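Local coordinates for Lin1840 protein (Listeria innocua serovar 6a, PDB 4ZO7) that probably hydrolyses terminal, non-reducing beta-D-glucosyl residues, releasing beta-D-glucose, as a family 3 glycoside hydrolase that also binds magnesium, at residues A[185-190]-A[231-236]; A[145-150]-A[197-202]; A[211-216]-A[690-695]. The protein carries 2 engineered substitutions. One frame throughout, in Å; residues are numbered along the deposited sequence.

Contact 1 of 3, residues A[185-190]-A[231-236]; sequences QMAACV and AKLVMT. With GLC (alpha-D-glucopyranose), chain I.
Val190 O accepts the shortest bond between the two strands, from Met235 N at 2.9 Å, coming nearly along the C=O axis, and Val234 CA adds a longer C-H...O contact with the same oxygen. The N-H of the same Val190 donates to Leu233 O, a more bent bond whose N-H...O angle is 134°, and next back toward the start of the strand Leu233 N closes on Ala188 O at 3.1 Å. Alternating donors and acceptors of this kind join parallel strands, here neighbours in the TIM barrel of the N-terminal domain, and their local directions differ by 32°, as twisted neighbouring strands do. Side chains alternate across the sheet. Val190 and Val234 point to the face packed by helix 221-228, part of the beta-alpha-beta crossover between the strands; these beta-branched residues suit a strand facing a helix, and Val190 CG2 rests 3.6 Å from Ala231 CB. On the other face Cys189 holds SG anti to its backbone N (chi1 179°), which lays the sulfur across to Leu233 CB and Met235 CB, 3.7 Å from each. Met235 is long and flexible enough to carry its methyl, bent at chi3, to the bound glucose, where CE lies 3.3 Å from GLC O4.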
# COMPACT_ATOMS: atom_id res chain seq x y z
N GLN A 185 -40.46 4.77 -4.69
CA GLN A 185 -39.23 4.11 -4.14
C GLN A 185 -38.76 3.08 -5.12
O GLN A 185 -39.53 2.63 -5.91
CB GLN A 185 -39.55 3.36 -2.85
CG GLN A 185 -40.34 4.18 -1.84
CD GLN A 185 -39.55 5.30 -1.23
OE1 GLN A 185 -40.11 6.10 -0.49
NE2 GLN A 185 -38.26 5.41 -1.54
N MET A 186 -37.48 2.69 -5.05
CA MET A 186 -36.87 1.71 -5.95
C MET A 186 -35.88 0.84 -5.17
O MET A 186 -35.48 1.15 -4.04
CB MET A 186 -36.11 2.46 -7.04
CG MET A 186 -34.85 3.18 -6.54
SD MET A 186 -34.13 4.34 -7.73
CE MET A 186 -34.05 3.42 -9.25
N ALA A 187 -35.43 -0.24 -5.80
CA ALA A 187 -34.48 -1.12 -5.11
C ALA A 187 -33.05 -0.54 -5.12
O ALA A 187 -32.64 0.10 -6.10
CB ALA A 187 -34.56 -2.51 -5.72
N ALA A 188 -32.31 -0.75 -4.03
CA ALA A 188 -30.89 -0.44 -3.97
C ALA A 188 -30.09 -1.69 -4.17
O ALA A 188 -30.53 -2.82 -3.78
CB ALA A 188 -30.51 0.15 -2.61
N CYS A 189 -28.90 -1.48 -4.74
CA CYS A 189 -27.91 -2.49 -5.01
C CYS A 189 -26.62 -2.01 -4.39
O CYS A 189 -25.97 -1.09 -4.92
CB CYS A 189 -27.67 -2.66 -6.50
SG CYS A 189 -26.40 -3.91 -6.93
N VAL A 190 -26.25 -2.63 -3.27
CA VAL A 190 -24.91 -2.41 -2.62
C VAL A 190 -23.76 -2.78 -3.58
O VAL A 190 -23.80 -3.80 -4.26
CB VAL A 190 -24.82 -3.22 -1.27
CG1 VAL A 190 -23.43 -3.22 -0.61
CG2 VAL A 190 -25.78 -2.67 -0.26
N ALA A 231 -31.12 -3.93 1.77
CA ALA A 231 -30.75 -3.73 0.37
C ALA A 231 -31.04 -4.96 -0.47
O ALA A 231 -30.60 -6.06 -0.14
CB ALA A 231 -29.27 -3.37 0.25
N LYS A 232 -31.77 -4.76 -1.56
CA LYS A 232 -32.35 -5.85 -2.35
C LYS A 232 -31.32 -6.61 -3.19
O LYS A 232 -31.41 -7.84 -3.27
CB LYS A 232 -33.51 -5.33 -3.22
CG LYS A 232 -34.75 -4.94 -2.42
CD LYS A 232 -35.49 -6.22 -2.05
CE LYS A 232 -36.56 -6.04 -0.99
NZ LYS A 232 -37.24 -7.35 -0.92
N LEU A 233 -30.35 -5.91 -3.79
CA LEU A 233 -29.27 -6.53 -4.59
C LEU A 233 -27.86 -6.26 -4.08
O LEU A 233 -27.60 -5.30 -3.34
CB LEU A 233 -29.28 -6.05 -6.05
CG LEU A 233 -30.56 -6.29 -6.86
CD1 LEU A 233 -31.68 -5.27 -6.59
CD2 LEU A 233 -30.17 -6.34 -8.33
N VAL A 234 -26.94 -7.10 -4.51
CA VAL A 234 -25.54 -6.82 -4.31
C VAL A 234 -24.80 -7.02 -5.64
O VAL A 234 -25.19 -7.86 -6.43
CB VAL A 234 -24.96 -7.69 -3.13
CG1 VAL A 234 -23.44 -7.64 -3.04
CG2 VAL A 234 -25.58 -7.24 -1.81
N MET A 235 -23.79 -6.20 -5.90
CA MET A 235 -22.96 -6.30 -7.12
C MET A 235 -21.56 -6.74 -6.75
O MET A 235 -21.03 -6.25 -5.75
CB MET A 235 -22.94 -4.91 -7.85
CG MET A 235 -22.16 -4.86 -9.15
SD MET A 235 -21.78 -3.21 -9.78
CE MET A 235 -23.43 -2.66 -10.25
N THR A 236 -20.93 -7.60 -7.58
CA THR A 236 -19.57 -8.05 -7.35
C THR A 236 -18.56 -6.93 -7.68
O THR A 236 -18.91 -5.94 -8.35
CB THR A 236 -19.22 -9.27 -8.25
OG1 THR A 236 -19.16 -8.89 -9.64
CG2 THR A 236 -20.25 -10.37 -8.11
C1 GLC I . -19.53 -1.25 -13.46
C2 GLC I . -19.09 -0.36 -12.27
C3 GLC I . -20.27 -0.06 -11.34
C4 GLC I . -21.51 0.39 -12.10
C5 GLC I . -21.82 -0.60 -13.20
C6 GLC I . -23.05 -0.19 -14.02
O1 GLC I . -19.80 -2.61 -13.13
O2 GLC I . -18.11 -0.94 -11.44
O3 GLC I . -19.92 0.86 -10.33
O4 GLC I . -22.57 0.42 -11.20
O5 GLC I . -20.70 -0.72 -14.08
O6 GLC I . -22.75 0.98 -14.70

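Contact 2 of 3, residues A[145-150]-A[197-202]; sequences PRWGRV and GAAEAG. With GLC (alpha-D-glucopyranose), chain I.
Trp147 lays the face of its six-membered ring over Gly197, whose CA stands 3.6 Å from the centroid of that ring and 26° off its normal, a CH-pi contact. With no side chain, Gly197 lets its backbone come this close to the flat indole. Arg149 CB sits over the opposite face, so the ring is sandwiched. The indole owes its place to CG of Trp147 lying anti to the backbone N (chi1 -169°), which swings the ring across to the 197-202 loop; there Ala199 CB adds an apolar touch on the Gly197 side, and Gly202 O lies at the ring edge. NE1 is bonded to Glu204. These two loops follow strands 133-134 and 187-193 at the C-terminal ends of the barrel strands, where the bound sugar also lies. Arg149, beyond the indole, bends at chi3 and presents the edge of its guanidinium to the glucose: NH2 donates to GLC O3 at 2.8 Å and NH1 to GLC O2 at 3.1 Å, while NE is tied to Glu152. Arg146 meets the loop differently, flat over the peptide, with Ala201 C 3.5 Å above the centre of its guanidinium plane. Gly202, at positive phi (63°) and lacking a CB, lets its CA approach Arg146 CB at 3.9 Å. Asp144 pairs with Arg146 NH2, and NH1 bonds to Gly559 O and Ile561 O of the second subunit.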
# COMPACT_ATOMS: atom_id res chain seq x y z
N PRO A 145 -6.35 8.32 -2.02
CA PRO A 145 -6.89 9.34 -2.91
C PRO A 145 -6.44 9.33 -4.37
O PRO A 145 -7.05 10.03 -5.19
CB PRO A 145 -6.54 10.64 -2.20
CG PRO A 145 -5.46 10.34 -1.23
CD PRO A 145 -5.50 8.85 -0.94
N ARG A 146 -5.39 8.57 -4.72
CA ARG A 146 -5.03 8.36 -6.11
C ARG A 146 -6.14 7.71 -6.95
O ARG A 146 -6.25 8.03 -8.13
CB ARG A 146 -3.77 7.51 -6.20
CG ARG A 146 -2.50 8.19 -5.69
CD ARG A 146 -1.32 7.21 -5.63
NE ARG A 146 -1.52 6.18 -4.60
CZ ARG A 146 -0.60 5.35 -4.17
NH1 ARG A 146 0.65 5.37 -4.62
NH2 ARG A 146 -0.92 4.48 -3.21
N TRP A 147 -6.94 6.81 -6.34
CA TRP A 147 -8.00 6.05 -6.99
C TRP A 147 -9.15 6.97 -7.30
O TRP A 147 -9.66 7.67 -6.36
CB TRP A 147 -8.54 4.99 -6.01
CG TRP A 147 -9.45 3.97 -6.55
CD1 TRP A 147 -9.26 3.26 -7.67
CD2 TRP A 147 -10.65 3.47 -5.93
NE1 TRP A 147 -10.26 2.34 -7.81
CE2 TRP A 147 -11.15 2.45 -6.78
CE3 TRP A 147 -11.37 3.79 -4.79
CZ2 TRP A 147 -12.33 1.70 -6.49
CZ3 TRP A 147 -12.58 3.05 -4.49
CH2 TRP A 147 -13.01 1.99 -5.33
N GLY A 148 -9.61 6.94 -8.56
CA GLY A 148 -10.62 7.90 -8.94
C GLY A 148 -11.96 7.72 -8.26
O GLY A 148 -12.73 8.68 -8.17
N ARG A 149 -12.23 6.50 -7.81
CA ARG A 149 -13.55 6.15 -7.34
C ARG A 149 -13.75 6.54 -5.88
O ARG A 149 -14.82 6.28 -5.33
CB ARG A 149 -13.84 4.65 -7.58
CG ARG A 149 -13.56 4.25 -9.02
CD ARG A 149 -14.14 2.91 -9.33
NE ARG A 149 -15.56 3.04 -9.45
CZ ARG A 149 -16.37 2.22 -10.10
NH1 ARG A 149 -15.93 1.14 -10.73
NH2 ARG A 149 -17.64 2.54 -10.16
N VAL A 150 -12.77 7.20 -5.23
CA VAL A 150 -13.03 7.72 -3.88
C VAL A 150 -14.25 8.66 -3.87
O VAL A 150 -14.90 8.86 -2.85
CB VAL A 150 -11.82 8.40 -3.23
CG1 VAL A 150 -10.68 7.42 -3.11
CG2 VAL A 150 -11.39 9.61 -4.05
N GLY A 197 -11.79 -0.59 -3.06
CA GLY A 197 -11.08 0.68 -2.80
C GLY A 197 -9.68 0.53 -2.20
O GLY A 197 -8.91 1.53 -2.08
N ALA A 198 -9.30 -0.70 -1.89
CA ALA A 198 -7.93 -0.94 -1.49
C ALA A 198 -6.98 -1.18 -2.71
O ALA A 198 -5.81 -1.62 -2.51
CB ALA A 198 -7.92 -2.13 -0.52
N ALA A 199 -7.43 -0.86 -3.94
CA ALA A 199 -6.62 -1.07 -5.17
C ALA A 199 -5.19 -0.60 -4.97
O ALA A 199 -4.95 0.57 -4.60
CB ALA A 199 -7.19 -0.36 -6.39
N GLU A 200 -4.26 -1.50 -5.26
CA GLU A 200 -2.88 -1.25 -5.03
C GLU A 200 -2.42 -0.04 -5.88
O GLU A 200 -2.79 0.07 -7.05
CB GLU A 200 -2.04 -2.50 -5.40
CG GLU A 200 -0.69 -2.52 -4.71
CD GLU A 200 -0.11 -3.93 -4.62
OE1 GLU A 200 0.47 -4.29 -5.64
OE2 GLU A 200 -0.28 -4.66 -3.59
N ALA A 201 -1.63 0.82 -5.26
CA ALA A 201 -1.06 2.08 -5.86
C ALA A 201 -2.11 3.02 -6.45
O ALA A 201 -1.77 3.87 -7.31
CB ALA A 201 0.03 1.77 -6.89
N GLY A 202 -3.34 2.88 -5.97
CA GLY A 202 -4.50 3.64 -6.49
C GLY A 202 -4.87 3.38 -7.96
O GLY A 202 -5.58 4.13 -8.55
C1 GLC I . -19.53 -1.25 -13.46
C2 GLC I . -19.09 -0.36 -12.27
C3 GLC I . -20.27 -0.06 -11.34
C4 GLC I . -21.51 0.39 -12.10
C5 GLC I . -21.82 -0.60 -13.20
C6 GLC I . -23.05 -0.19 -14.02
O1 GLC I . -19.80 -2.61 -13.13
O2 GLC I . -18.11 -0.94 -11.44
O3 GLC I . -19.92 0.86 -10.33
O4 GLC I . -22.57 0.42 -11.20
O5 GLC I . -20.70 -0.72 -14.08
O6 GLC I . -22.75 0.98 -14.70

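Contact 3 of 3, residues A[211-216]-A[690-695]; sequences STRELY and HQLEKV
Leu692 pushes its CD2 methyl onto the first turn of a helix, where it comes 3.3 Å from Arg213 CA and 3.8 Å from Arg213 CB. The leucine occupies a turn position of positive phi, and with CG anti to its own carbonyl carbon (chi1 -51°) the branched end swings onto the helix. The second methyl, CD1, meets Thr212 CG2 at 3.9 Å, the two side chains crossing at about a right angle. Threonine suits this place by offering a methyl to the leucine beside its hydroxyl. Arg213 starts anti to its backbone N (chi1 -168°), then bends at chi3 (43°) and turns its head back toward the helix. NH1 thus forms a salt bridge with Glu214 OE1 at 3.1 Å, meeting the anti side of the carboxylate, and NH2 has a stronger partner in Asp242 of the second subunit. Ser211, with a short hydroxyl side chain, is the N-cap: its OG accepts from Glu214 N at 3.1 Å. The contact joins the start of helix 212-219, in the TIM-barrel domain, to the turn between strands 687-688 and 694-695 of the fibronectin type III-like domain. Tyr216 meets Tyr688 of the first of these strands, and helix 250-260 packs beside the helix through Trp251.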
# COMPACT_ATOMS: atom_id res chain seq x y z
N SER A 211 -5.32 -9.16 4.96
CA SER A 211 -5.64 -10.35 5.72
C SER A 211 -7.14 -10.53 5.83
O SER A 211 -7.89 -9.56 5.89
CB SER A 211 -4.98 -10.34 7.10
OG SER A 211 -5.66 -9.53 8.04
N THR A 212 -7.56 -11.78 5.96
CA THR A 212 -8.97 -12.07 6.24
C THR A 212 -9.51 -11.26 7.45
O THR A 212 -10.57 -10.67 7.40
CB THR A 212 -9.20 -13.57 6.41
OG1 THR A 212 -8.58 -14.28 5.35
CG2 THR A 212 -10.67 -13.87 6.35
N ARG A 213 -8.76 -11.23 8.54
CA ARG A 213 -9.13 -10.44 9.72
C ARG A 213 -9.42 -8.96 9.40
O ARG A 213 -10.43 -8.37 9.84
CB ARG A 213 -8.03 -10.53 10.83
CG ARG A 213 -8.54 -9.96 12.15
CD ARG A 213 -7.42 -9.80 13.19
NE ARG A 213 -6.26 -9.25 12.53
CZ ARG A 213 -6.14 -8.01 12.06
NH1 ARG A 213 -7.10 -7.11 12.27
NH2 ARG A 213 -5.03 -7.64 11.40
N GLU A 214 -8.51 -8.38 8.63
CA GLU A 214 -8.65 -6.99 8.24
C GLU A 214 -9.84 -6.78 7.30
O GLU A 214 -10.61 -5.81 7.42
CB GLU A 214 -7.36 -6.53 7.57
CG GLU A 214 -6.44 -5.85 8.54
CD GLU A 214 -7.10 -4.63 9.18
OE1 GLU A 214 -7.19 -4.63 10.45
OE2 GLU A 214 -7.54 -3.73 8.39
N LEU A 215 -10.03 -7.73 6.38
CA LEU A 215 -11.23 -7.68 5.57
C LEU A 215 -12.48 -7.56 6.48
O LEU A 215 -13.31 -6.71 6.28
CB LEU A 215 -11.30 -8.87 4.62
CG LEU A 215 -12.52 -9.06 3.72
CD1 LEU A 215 -12.62 -7.98 2.63
CD2 LEU A 215 -12.39 -10.45 3.09
N TYR A 216 -12.59 -8.42 7.49
CA TYR A 216 -13.76 -8.42 8.35
C TYR A 216 -13.82 -7.17 9.21
O TYR A 216 -14.86 -6.57 9.41
CB TYR A 216 -13.70 -9.62 9.28
CG TYR A 216 -14.29 -10.88 8.71
CD1 TYR A 216 -13.53 -11.76 7.95
CD2 TYR A 216 -15.60 -11.20 8.93
CE1 TYR A 216 -14.08 -12.93 7.46
CE2 TYR A 216 -16.15 -12.37 8.44
CZ TYR A 216 -15.38 -13.24 7.72
OH TYR A 216 -15.94 -14.42 7.23
N HIS A 690 -7.55 -12.93 16.21
CA HIS A 690 -6.76 -13.64 15.17
C HIS A 690 -7.42 -14.94 14.70
O HIS A 690 -7.11 -15.47 13.66
CB HIS A 690 -5.32 -13.86 15.65
CG HIS A 690 -5.14 -15.10 16.43
ND1 HIS A 690 -5.53 -15.21 17.76
CD2 HIS A 690 -4.61 -16.29 16.09
CE1 HIS A 690 -5.25 -16.42 18.19
NE2 HIS A 690 -4.69 -17.10 17.19
N GLN A 691 -8.36 -15.44 15.46
CA GLN A 691 -9.09 -16.61 15.11
C GLN A 691 -10.34 -16.27 14.26
O GLN A 691 -11.10 -17.16 13.92
CB GLN A 691 -9.48 -17.25 16.42
CG GLN A 691 -9.82 -18.69 16.38
CD GLN A 691 -9.43 -19.35 17.70
OE1 GLN A 691 -8.54 -18.88 18.41
NE2 GLN A 691 -10.11 -20.44 18.03
N LEU A 692 -10.52 -14.99 13.92
CA LEU A 692 -11.73 -14.44 13.24
C LEU A 692 -13.08 -14.47 14.04
O LEU A 692 -14.20 -14.26 13.50
CB LEU A 692 -11.86 -15.01 11.82
CG LEU A 692 -10.60 -14.88 10.94
CD1 LEU A 692 -10.61 -15.87 9.75
CD2 LEU A 692 -10.39 -13.44 10.50
N GLU A 693 -12.97 -14.58 15.36
CA GLU A 693 -14.12 -14.44 16.18
C GLU A 693 -14.40 -12.96 16.54
O GLU A 693 -13.46 -12.21 16.85
CB GLU A 693 -13.94 -15.23 17.48
CG GLU A 693 -13.67 -16.74 17.38
CD GLU A 693 -13.15 -17.29 18.71
OE1 GLU A 693 -12.23 -16.71 19.33
OE2 GLU A 693 -13.69 -18.31 19.16
N LYS A 694 -15.68 -12.57 16.53
CA LYS A 694 -16.08 -11.26 17.02
C LYS A 694 -16.05 -11.35 18.54
O LYS A 694 -16.81 -12.16 19.09
CB LYS A 694 -17.47 -10.94 16.54
CG LYS A 694 -17.82 -9.49 16.71
CD LYS A 694 -16.84 -8.64 15.93
CE LYS A 694 -17.21 -7.19 15.93
NZ LYS A 694 -18.54 -7.08 15.36
N VAL A 695 -15.12 -10.63 19.18
CA VAL A 695 -14.93 -10.70 20.67
C VAL A 695 -14.97 -9.37 21.44
O VAL A 695 -14.69 -8.29 20.91
CB VAL A 695 -13.63 -11.45 21.08
CG1 VAL A 695 -13.55 -12.81 20.41
CG2 VAL A 695 -12.37 -10.64 20.79

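In the fold
Contacts 1 and 2 belong to the same barrel domain and interleave along the chain; their centres are 23 Å apart and their nearest atoms about 7 Å. They converge on the bound glucose, which Met235 of contact 1 touches and Arg149 of contact 2 bonds; Asp91, Lys191 and His192 also hold this sugar, so the loops and strands line one pocket. Contact 3 lies 26 Å from contact 1 and 23 Å from contact 2, centre to centre, and ties the barrel to the fibronectin-like domain. Arg213 lies about 11 Å, side chain to side chain, from the magnesium ligand Asp648. Contacts 2 and 3 both border the second subunit.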